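Local coordinates for alginate lyase (Chitinophaga sp. MD30, PDB 6KCW), which breaks down the polysaccharide alginate as a bacterial member of polysaccharide lyase family 36, by the beta-elimination expected of a lyase, at residues Ala1-Trp10 with Ala24-Gly32; Gly69-Phe80 with Gly160-Ser171. All coordinates share one frame; numbering follows the deposited sequence.

Contact 1: residues Ala1-Trp10 with Ala24-Gly32. With CA (calcium ion), chain C.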
loop_
_atom_site.group_PDB
_atom_site.type_symbol
_atom_site.label_atom_id
_atom_site.label_comp_id
_atom_site.label_asym_id
_atom_site.label_seq_id
_atom_site.Cartn_x
_atom_site.Cartn_y
_atom_site.Cartn_z
ATOM N N ALA A 1 -12.524 8.948 -14.782
ATOM C CA ALA A 1 -11.566 10.000 -14.434
ATOM C C ALA A 1 -10.260 9.391 -13.948
ATOM O O ALA A 1 -10.249 8.317 -13.324
ATOM C CB ALA A 1 -12.139 10.936 -13.370
ATOM N N ILE A 2 -9.164 10.082 -14.252
ATOM C CA ILE A 2 -7.841 9.726 -13.752
ATOM C C ILE A 2 -7.395 10.847 -12.825
ATOM O O ILE A 2 -6.719 11.788 -13.272
ATOM C CB ILE A 2 -6.839 9.528 -14.894
ATOM C CG1 ILE A 2 -7.456 8.659 -15.978
ATOM C CG2 ILE A 2 -5.555 8.900 -14.382
ATOM C CD1 ILE A 2 -6.511 8.401 -17.121
ATOM N N PRO A 3 -7.720 10.775 -11.535
ATOM C CA PRO A 3 -7.445 11.904 -10.638
ATOM C C PRO A 3 -5.959 12.188 -10.503
ATOM O O PRO A 3 -5.113 11.301 -10.653
ATOM C CB PRO A 3 -8.034 11.436 -9.304
ATOM C CG PRO A 3 -7.892 9.944 -9.358
ATOM C CD PRO A 3 -8.141 9.569 -10.798
ATOM N N SER A 4 -5.649 13.455 -10.226
ATOM C CA SER A 4 -4.343 13.827 -9.700
ATOM C C SER A 4 -4.391 14.195 -8.224
ATOM O O SER A 4 -3.336 14.285 -7.594
ATOM C CB SER A 4 -3.723 14.981 -10.508
ATOM O OG SER A 4 -4.665 15.985 -10.796
ATOM N N SER A 5 -5.580 14.381 -7.654
ATOM C CA SER A 5 -5.742 14.529 -6.218
ATOM C C SER A 5 -7.032 13.842 -5.781
ATOM O O SER A 5 -7.992 13.722 -6.549
ATOM C CB SER A 5 -5.769 15.998 -5.797
ATOM O OG SER A 5 -6.868 16.664 -6.389
ATOM N N LEU A 6 -7.043 13.383 -4.536
ATOM C CA LEU A 6 -8.224 12.744 -3.984
ATOM C C LEU A 6 -8.306 13.091 -2.512
ATOM O O LEU A 6 -7.283 13.220 -1.836
ATOM C CB LEU A 6 -8.200 11.214 -4.145
ATOM C CG LEU A 6 -8.392 10.572 -5.516
ATOM C CD1 LEU A 6 -8.245 9.070 -5.372
ATOM C CD2 LEU A 6 -9.743 10.924 -6.122
ATOM N N SER A 7 -9.532 13.214 -2.017
ATOM C CA SER A 7 -9.760 13.436 -0.594
ATOM C C SER A 7 -11.038 12.693 -0.239
ATOM O O SER A 7 -12.131 13.079 -0.668
ATOM C CB SER A 7 -9.863 14.919 -0.271
ATOM O OG SER A 7 -8.914 15.259 0.718
ATOM N N ILE A 8 -10.894 11.612 0.516
ATOM C CA ILE A 8 -11.981 10.682 0.765
ATOM C C ILE A 8 -11.903 10.313 2.238
ATOM O O ILE A 8 -10.937 9.675 2.668
ATOM C CB ILE A 8 -11.892 9.423 -0.121
ATOM C CG1 ILE A 8 -11.583 9.796 -1.579
ATOM C CG2 ILE A 8 -13.197 8.638 -0.065
ATOM C CD1 ILE A 8 -11.204 8.625 -2.487
ATOM N N ASN A 9 -12.899 10.723 3.016
ATOM C CA ASN A 9 -12.976 10.332 4.415
ATOM C C ASN A 9 -14.212 9.509 4.710
ATOM O O ASN A 9 -14.449 9.166 5.875
ATOM C CB ASN A 9 -12.949 11.558 5.334
ATOM C CG ASN A 9 -14.019 12.573 4.981
ATOM O OD1 ASN A 9 -14.959 12.276 4.237
ATOM N ND2 ASN A 9 -13.873 13.785 5.503
ATOM N N TRP A 10 -15.024 9.216 3.699
ATOM C CA TRP A 10 -16.137 8.281 3.827
ATOM C C TRP A 10 -17.139 8.720 4.889
ATOM O O TRP A 10 -17.892 7.896 5.419
ATOM C CB TRP A 10 -15.617 6.866 4.118
ATOM C CG TRP A 10 -14.769 6.333 2.996
ATOM C CD1 TRP A 10 -15.214 5.807 1.818
ATOM C CD2 TRP A 10 -13.336 6.285 2.940
ATOM N NE1 TRP A 10 -14.155 5.431 1.036
ATOM C CE2 TRP A 10 -12.988 5.709 1.699
ATOM C CE3 TRP A 10 -12.313 6.670 3.816
ATOM C CZ2 TRP A 10 -11.664 5.518 1.306
ATOM C CZ3 TRP A 10 -10.995 6.473 3.425
ATOM C CH2 TRP A 10 -10.686 5.904 2.180
ATOM N N ALA A 24 -15.393 3.383 -7.631
ATOM C CA ALA A 24 -15.083 4.036 -8.897
ATOM C C ALA A 24 -15.476 5.508 -8.863
ATOM O O ALA A 24 -14.761 6.365 -9.397
ATOM C CB ALA A 24 -15.785 3.312 -10.045
ATOM N N SER A 25 -16.590 5.829 -8.202
ATOM C CA SER A 25 -17.027 7.222 -8.155
ATOM C C SER A 25 -16.084 8.084 -7.315
ATOM O O SER A 25 -15.798 9.230 -7.682
ATOM C CB SER A 25 -18.458 7.308 -7.631
ATOM O OG SER A 25 -18.967 8.630 -7.766
ATOM N N ASP A 26 -15.575 7.546 -6.199
ATOM C CA ASP A 26 -14.732 8.316 -5.285
ATOM C C ASP A 26 -13.284 8.381 -5.752
ATOM O O ASP A 26 -12.643 9.435 -5.668
ATOM C CB ASP A 26 -14.797 7.703 -3.890
ATOM C CG ASP A 26 -16.157 7.836 -3.276
ATOM O OD1 ASP A 26 -16.718 8.941 -3.400
ATOM O OD2 ASP A 26 -16.664 6.853 -2.687
ATOM N N PHE A 27 -12.770 7.263 -6.202
ATOM C CA PHE A 27 -11.407 7.170 -6.627
ATOM C C PHE A 27 -11.244 7.547 -8.068
ATOM O O PHE A 27 -10.174 7.857 -8.486
ATOM C CB PHE A 27 -10.925 5.754 -6.434
ATOM C CG PHE A 27 -10.749 5.358 -5.009
ATOM C CD1 PHE A 27 -9.555 5.534 -4.384
ATOM C CD2 PHE A 27 -11.754 4.764 -4.323
ATOM C CE1 PHE A 27 -9.378 5.162 -3.098
ATOM C CE2 PHE A 27 -11.593 4.390 -3.035
ATOM C CZ PHE A 27 -10.399 4.585 -2.418
ATOM N N GLY A 28 -12.306 7.507 -8.837
ATOM C CA GLY A 28 -12.223 7.840 -10.243
ATOM C C GLY A 28 -12.151 6.577 -11.044
ATOM O O GLY A 28 -12.728 6.463 -12.069
ATOM N N ASN A 29 -11.426 5.609 -10.542
ATOM C CA ASN A 29 -11.317 4.336 -11.185
ATOM C C ASN A 29 -10.837 3.349 -10.149
ATOM O O ASN A 29 -10.159 3.744 -9.252
ATOM C CB ASN A 29 -10.454 4.400 -12.452
ATOM C CG ASN A 29 -9.010 4.671 -12.174
ATOM O OD1 ASN A 29 -8.260 3.774 -11.904
ATOM N ND2 ASN A 29 -8.617 5.905 -12.277
ATOM N N ALA A 30 -11.225 2.083 -10.270
ATOM C CA ALA A 30 -10.866 1.008 -9.333
ATOM C C ALA A 30 -11.184 -0.304 -10.001
ATOM O O ALA A 30 -12.272 -0.804 -9.857
ATOM C CB ALA A 30 -11.681 1.139 -8.072
ATOM N N GLY A 31 -10.240 -0.883 -10.720
ATOM C CA GLY A 31 -10.541 -2.040 -11.540
ATOM C C GLY A 31 -10.326 -3.424 -10.956
ATOM O O GLY A 31 -10.085 -4.380 -11.705
ATOM N N GLY A 32 -10.413 -3.565 -9.638
ATOM C CA GLY A 32 -10.317 -4.893 -9.064
ATOM C C GLY A 32 -11.286 -5.115 -7.927
ATOM O O GLY A 32 -11.255 -6.155 -7.258
HETATM CA CA CA C . -14.207 9.013 8.064
HETATM O O HOH W 1 -15.172 9.399 9.923
HETATM O O HOH W 2 -12.921 11.310 8.518
#

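Contact 2: residues Gly69-Phe80 with Gly160-Ser171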
loop_
_atom_site.group_PDB
_atom_site.type_symbol
_atom_site.label_atom_id
_atom_site.label_comp_id
_atom_site.label_asym_id
_atom_site.label_seq_id
_atom_site.Cartn_x
_atom_site.Cartn_y
_atom_site.Cartn_z
ATOM N N GLY A 69 3.046 11.377 -12.925
ATOM C CA GLY A 69 3.898 12.438 -12.427
ATOM C C GLY A 69 5.180 11.868 -11.868
ATOM O O GLY A 69 5.355 10.652 -11.762
ATOM N N THR A 70 6.079 12.787 -11.496
ATOM C CA THR A 70 7.373 12.465 -10.906
ATOM C C THR A 70 7.404 12.601 -9.391
ATOM O O THR A 70 8.324 12.059 -8.767
ATOM C CB THR A 70 8.466 13.369 -11.491
ATOM O OG1 THR A 70 8.120 14.744 -11.272
ATOM C CG2 THR A 70 8.605 13.126 -12.980
ATOM N N GLU A 71 6.433 13.308 -8.794
ATOM C CA GLU A 71 6.377 13.534 -7.352
ATOM C C GLU A 71 4.960 13.365 -6.841
ATOM O O GLU A 71 4.042 14.060 -7.291
ATOM C CB GLU A 71 6.862 14.927 -6.970
ATOM C CG GLU A 71 8.332 14.990 -6.726
ATOM C CD GLU A 71 9.042 15.609 -7.887
ATOM O OE1 GLU A 71 10.262 15.851 -7.763
ATOM O OE2 GLU A 71 8.377 15.872 -8.916
ATOM N N TYR A 72 4.799 12.481 -5.862
ATOM C CA TYR A 72 3.489 12.117 -5.355
ATOM C C TYR A 72 3.576 11.943 -3.848
ATOM O O TYR A 72 4.646 11.688 -3.286
ATOM C CB TYR A 72 2.955 10.827 -6.014
ATOM C CG TYR A 72 1.829 11.082 -6.996
ATOM C CD1 TYR A 72 0.523 11.287 -6.542
ATOM C CD2 TYR A 72 2.072 11.161 -8.367
ATOM C CE1 TYR A 72 -0.521 11.534 -7.429
ATOM C CE2 TYR A 72 1.045 11.413 -9.265
ATOM C CZ TYR A 72 -0.255 11.593 -8.789
ATOM O OH TYR A 72 -1.294 11.848 -9.661
ATOM N N GLU A 73 2.426 12.100 -3.197
ATOM C CA GLU A 73 2.331 11.816 -1.780
ATOM C C GLU A 73 0.925 11.343 -1.494
ATOM O O GLU A 73 0.007 11.572 -2.286
ATOM C CB GLU A 73 2.653 13.047 -0.929
ATOM C CG GLU A 73 1.615 14.116 -1.105
ATOM C CD GLU A 73 1.822 15.253 -0.185
ATOM O OE1 GLU A 73 2.776 15.191 0.620
ATOM O OE2 GLU A 73 1.031 16.214 -0.269
ATOM N N LEU A 74 0.752 10.684 -0.352
ATOM C CA LEU A 74 -0.598 10.432 0.135
ATOM C C LEU A 74 -0.560 10.307 1.650
ATOM O O LEU A 74 0.504 10.152 2.257
ATOM C CB LEU A 74 -1.236 9.189 -0.526
ATOM C CG LEU A 74 -0.553 7.820 -0.572
ATOM C CD1 LEU A 74 -0.680 7.081 0.760
ATOM C CD2 LEU A 74 -1.161 6.990 -1.685
ATOM N N ASP A 75 -1.744 10.400 2.247
ATOM C CA ASP A 75 -1.951 10.281 3.684
ATOM C C ASP A 75 -3.238 9.506 3.917
ATOM O O ASP A 75 -4.206 9.655 3.168
ATOM C CB ASP A 75 -2.065 11.658 4.392
ATOM C CG ASP A 75 -0.715 12.281 4.711
ATOM O OD1 ASP A 75 -0.111 12.910 3.808
ATOM O OD2 ASP A 75 -0.254 12.148 5.867
ATOM N N TYR A 76 -3.247 8.694 4.964
ATOM C CA TYR A 76 -4.434 7.947 5.346
ATOM C C TYR A 76 -4.224 7.451 6.762
ATOM O O TYR A 76 -3.098 7.439 7.276
ATOM C CB TYR A 76 -4.711 6.767 4.403
ATOM C CG TYR A 76 -3.638 5.697 4.432
ATOM C CD1 TYR A 76 -2.549 5.766 3.579
ATOM C CD2 TYR A 76 -3.710 4.633 5.325
ATOM C CE1 TYR A 76 -1.567 4.798 3.600
ATOM C CE2 TYR A 76 -2.730 3.680 5.365
ATOM C CZ TYR A 76 -1.661 3.765 4.497
ATOM O OH TYR A 76 -0.678 2.809 4.518
ATOM N N ASP A 77 -5.321 7.054 7.389
ATOM C CA ASP A 77 -5.277 6.386 8.675
ATOM C C ASP A 77 -5.635 4.929 8.482
ATOM O O ASP A 77 -6.398 4.575 7.580
ATOM C CB ASP A 77 -6.236 7.025 9.682
ATOM C CG ASP A 77 -5.826 8.421 10.041
ATOM O OD1 ASP A 77 -4.613 8.631 10.269
ATOM O OD2 ASP A 77 -6.704 9.309 10.072
ATOM N N VAL A 78 -5.074 4.089 9.332
ATOM C CA VAL A 78 -5.319 2.661 9.258
ATOM C C VAL A 78 -5.368 2.119 10.675
ATOM O O VAL A 78 -4.628 2.575 11.553
ATOM C CB VAL A 78 -4.251 1.949 8.403
ATOM C CG1 VAL A 78 -2.856 2.299 8.883
ATOM C CG2 VAL A 78 -4.488 0.449 8.423
ATOM N N ARG A 79 -6.290 1.187 10.905
ATOM C CA ARG A 79 -6.492 0.557 12.200
ATOM C C ARG A 79 -6.786 -0.915 11.967
ATOM O O ARG A 79 -7.640 -1.250 11.140
ATOM C CB ARG A 79 -7.654 1.214 12.953
ATOM C CG ARG A 79 -7.607 1.066 14.467
ATOM C CD ARG A 79 -8.979 0.705 15.018
ATOM N NE ARG A 79 -10.052 1.403 14.319
ATOM C CZ ARG A 79 -11.272 0.902 14.153
ATOM N NH1 ARG A 79 -11.558 -0.312 14.624
ATOM N NH2 ARG A 79 -12.195 1.599 13.500
ATOM N N PHE A 80 -6.072 -1.789 12.669
ATOM C CA PHE A 80 -6.404 -3.205 12.631
ATOM C C PHE A 80 -7.538 -3.472 13.607
ATOM O O PHE A 80 -7.616 -2.856 14.674
ATOM C CB PHE A 80 -5.193 -4.068 12.975
ATOM C CG PHE A 80 -4.145 -4.073 11.915
ATOM C CD1 PHE A 80 -3.135 -3.116 11.916
ATOM C CD2 PHE A 80 -4.161 -5.038 10.912
ATOM C CE1 PHE A 80 -2.171 -3.117 10.932
ATOM C CE2 PHE A 80 -3.205 -5.046 9.924
ATOM C CZ PHE A 80 -2.203 -4.092 9.931
ATOM N N GLY A 160 -6.566 -2.514 17.193
ATOM C CA GLY A 160 -7.479 -1.475 17.625
ATOM C C GLY A 160 -6.868 -0.099 17.750
ATOM O O GLY A 160 -7.484 0.783 18.344
ATOM N N THR A 161 -5.685 0.122 17.185
ATOM C CA THR A 161 -4.957 1.382 17.314
ATOM C C THR A 161 -4.858 2.060 15.956
ATOM O O THR A 161 -4.426 1.433 14.982
ATOM C CB THR A 161 -3.549 1.141 17.847
ATOM O OG1 THR A 161 -3.617 0.442 19.097
ATOM C CG2 THR A 161 -2.815 2.475 18.031
ATOM N N THR A 162 -5.239 3.334 15.881
ATOM C CA THR A 162 -5.156 4.047 14.614
ATOM C C THR A 162 -3.744 4.562 14.380
ATOM O O THR A 162 -3.149 5.211 15.251
ATOM C CB THR A 162 -6.118 5.226 14.551
ATOM O OG1 THR A 162 -7.394 4.862 15.100
ATOM C CG2 THR A 162 -6.279 5.646 13.091
ATOM N N TYR A 163 -3.221 4.287 13.185
ATOM C CA TYR A 163 -1.902 4.738 12.765
ATOM C C TYR A 163 -2.050 5.621 11.534
ATOM O O TYR A 163 -2.629 5.192 10.529
ATOM C CB TYR A 163 -0.998 3.544 12.472
ATOM C CG TYR A 163 -0.683 2.732 13.702
ATOM C CD1 TYR A 163 0.366 3.086 14.555
ATOM C CD2 TYR A 163 -1.437 1.626 14.021
ATOM C CE1 TYR A 163 0.646 2.337 15.691
ATOM C CE2 TYR A 163 -1.167 0.875 15.142
ATOM C CZ TYR A 163 -0.134 1.222 15.971
ATOM O OH TYR A 163 0.097 0.439 17.081
ATOM N N HIS A 164 -1.558 6.858 11.623
ATOM C CA HIS A 164 -1.515 7.711 10.444
ATOM C C HIS A 164 -0.264 7.416 9.633
ATOM O O HIS A 164 0.840 7.345 10.185
ATOM C CB HIS A 164 -1.540 9.194 10.799
ATOM C CG HIS A 164 -1.694 10.072 9.597
ATOM N ND1 HIS A 164 -2.922 10.378 9.052
ATOM C CD2 HIS A 164 -0.774 10.668 8.802
ATOM C CE1 HIS A 164 -2.755 11.139 7.986
ATOM N NE2 HIS A 164 -1.460 11.329 7.811
ATOM N N VAL A 165 -0.444 7.267 8.320
ATOM C CA VAL A 165 0.622 6.932 7.385
ATOM C C VAL A 165 0.742 8.061 6.369
ATOM O O VAL A 165 -0.258 8.450 5.747
ATOM C CB VAL A 165 0.333 5.599 6.674
ATOM C CG1 VAL A 165 1.562 5.097 5.924
ATOM C CG2 VAL A 165 -0.192 4.574 7.669
ATOM N N HIS A 166 1.955 8.595 6.223
ATOM C CA HIS A 166 2.328 9.481 5.125
ATOM C C HIS A 166 3.326 8.762 4.212
ATOM O O HIS A 166 4.306 8.173 4.690
ATOM C CB HIS A 166 2.938 10.785 5.656
ATOM C CG HIS A 166 3.438 11.696 4.580
ATOM N ND1 HIS A 166 2.595 12.457 3.799
ATOM C CD2 HIS A 166 4.690 11.946 4.134
ATOM C CE1 HIS A 166 3.308 13.142 2.923
ATOM N NE2 HIS A 166 4.581 12.843 3.099
ATOM N N VAL A 167 3.070 8.798 2.904
ATOM C CA VAL A 167 3.959 8.214 1.906
ATOM C C VAL A 167 4.340 9.303 0.912
ATOM O O VAL A 167 3.491 10.097 0.499
ATOM C CB VAL A 167 3.299 7.021 1.185
ATOM C CG1 VAL A 167 3.982 6.739 -0.128
ATOM C CG2 VAL A 167 3.297 5.789 2.076
ATOM N N TYR A 168 5.621 9.353 0.553
ATOM C CA TYR A 168 6.147 10.292 -0.430
ATOM C C TYR A 168 7.058 9.530 -1.377
ATOM O O TYR A 168 7.904 8.748 -0.927
ATOM C CB TYR A 168 6.937 11.427 0.235
ATOM C CG TYR A 168 7.683 12.317 -0.742
ATOM C CD1 TYR A 168 7.008 12.965 -1.764
ATOM C CD2 TYR A 168 9.053 12.531 -0.625
ATOM C CE1 TYR A 168 7.668 13.791 -2.653
ATOM C CE2 TYR A 168 9.732 13.357 -1.518
ATOM C CZ TYR A 168 9.024 13.988 -2.529
ATOM O OH TYR A 168 9.664 14.805 -3.435
ATOM N N ILE A 169 6.899 9.770 -2.677
ATOM C CA ILE A 169 7.652 9.059 -3.707
ATOM C C ILE A 169 8.097 10.058 -4.768
ATOM O O ILE A 169 7.370 10.998 -5.104
ATOM C CB ILE A 169 6.820 7.914 -4.328
ATOM C CG1 ILE A 169 7.674 7.062 -5.263
ATOM C CG2 ILE A 169 5.636 8.460 -5.096
ATOM C CD1 ILE A 169 6.929 5.946 -5.838
ATOM N N LYS A 170 9.309 9.865 -5.275
ATOM C CA LYS A 170 9.865 10.714 -6.319
ATOM C C LYS A 170 10.571 9.827 -7.332
ATOM O O LYS A 170 11.394 8.988 -6.953
ATOM C CB LYS A 170 10.830 11.736 -5.722
ATOM C CG LYS A 170 11.503 12.670 -6.705
ATOM C CD LYS A 170 12.695 13.303 -6.002
ATOM C CE LYS A 170 12.928 14.734 -6.444
ATOM N NZ LYS A 170 13.883 14.823 -7.573
ATOM N N SER A 171 10.234 10.002 -8.610
ATOM C CA SER A 171 10.926 9.296 -9.680
ATOM C C SER A 171 12.421 9.607 -9.679
ATOM O O SER A 171 12.855 10.701 -9.297
ATOM C CB SER A 171 10.339 9.684 -11.033
ATOM O OG SER A 171 8.937 9.603 -10.996
HETATM O O HOH W 3 -4.399 -1.474 15.178
#

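Contact 1: residues Ala1-Trp10 with Ala24-Gly32
I8 and F27 make the tight centre of this contact. The I8 methyl CD1 stands over the middle of the F27 ring, 3.9 Å from its centroid and 9° off the normal, a CH-pi contact. It gets there because CG1 lies anti to the carbonyl carbon (chi1 -45°) and the chain then runs extended. The other branch, CG2, rests on a face of the W10 ring. W10 and F27 cross at about a right angle, with CZ2 of W10 4.0 Å from CZ of F27, and L6 CD1 reaches F27 obliquely. Packing continues onto the helix end: L6 CD2 lies 3.3 Å from D26 O, and P3 CG lies 3.2 Å from F27 O. Helix 20-27 thus sits against strand 5-8, which pairs antiparallel with strand 228-241 in a sheet of the concanavalin-like beta-sandwich; F27 also touches L235 there. G28, the first residue to leave the helix, has positive phi and lies next to A1; a CB there would come too close to A1 O. Toward the N-terminus the contact thins out and becomes polar. N29 ND2 gives A1 O a nearly straight hydrogen bond (3.1 Å, 164°), lying in the planes of both the carbonyl and the amide, while N29 OD1 takes the backbone N-H of D65. A1 and I2 are exposed here. D26 lays its CB near I8 but turns its OD2 to the hydroxyls of Y13 and Y18. Just past the strand, N9 O binds the calcium ion at 2.2 Å, alongside N11, G43, D233 and water.

Contact 2: residues Gly69-Phe80 with Gly160-Ser171
With CG anti to the backbone N (chi1 -172°), the H164 ring reaches across to strand 71-80, where D75 and D77 each turn CG anti to their carbonyl carbon (chi1 -83° for D75) and come to meet it. H164 ND1 donates to D77 OD1 (2.7 Å), close to the ring plane but from above the carboxylate plane. H164 NE2 bonds D75 OD2, modelled at a doubtfully short 2.4 Å. The other oxygen, D75 OD1, accepts H166 ND1 at 2.7 Å, almost in that ring's plane, so, as modelled, one carboxylate serves two histidines. Replacing H164 by alanine removes the ring, and D77 OD1 is likely to lose its N-H partner, with D75 left joined to H166 alone among the histidines. On the reverse face V165 CB lies over the Y76 ring, 3.8 Å from its centroid, and V78 CG1 meets V165 CG2. Paired N-H to O=C bonds at Y72/I169, L74/V167, Y76/V165 and V78/Y163 fix the register. Two antiparallel strands with a polar face turned away from the second sheet, and an apolar one packed on M118, L116 and F96 of that sheet, are characteristic of the concanavalin-like beta-sandwich.

In the fold
Contact 2 is the more central, its centre about 8 Å from the centre of the chain against about 15 Å for that of contact 1, and buries 1126 Å² against 390 Å². Both are partly buried, with 13 of 24 touching residues buried in contact 2 and 3 of 10 in contact 1. Both reach the same antiparallel sheet, through strand 228-241, which pairs with strands 5-8 and 71-80. Residues 1-10 and 24-32 join a short strand to a helix mainly through apolar side chains, with a single hydrogen bond; residues 69-80 and 160-171 are neighbouring strands zipped by backbone bonds, adding a histidine-carboxylate network on one face. They touch where S4 CA lies 3.6 Å from Y72 OH.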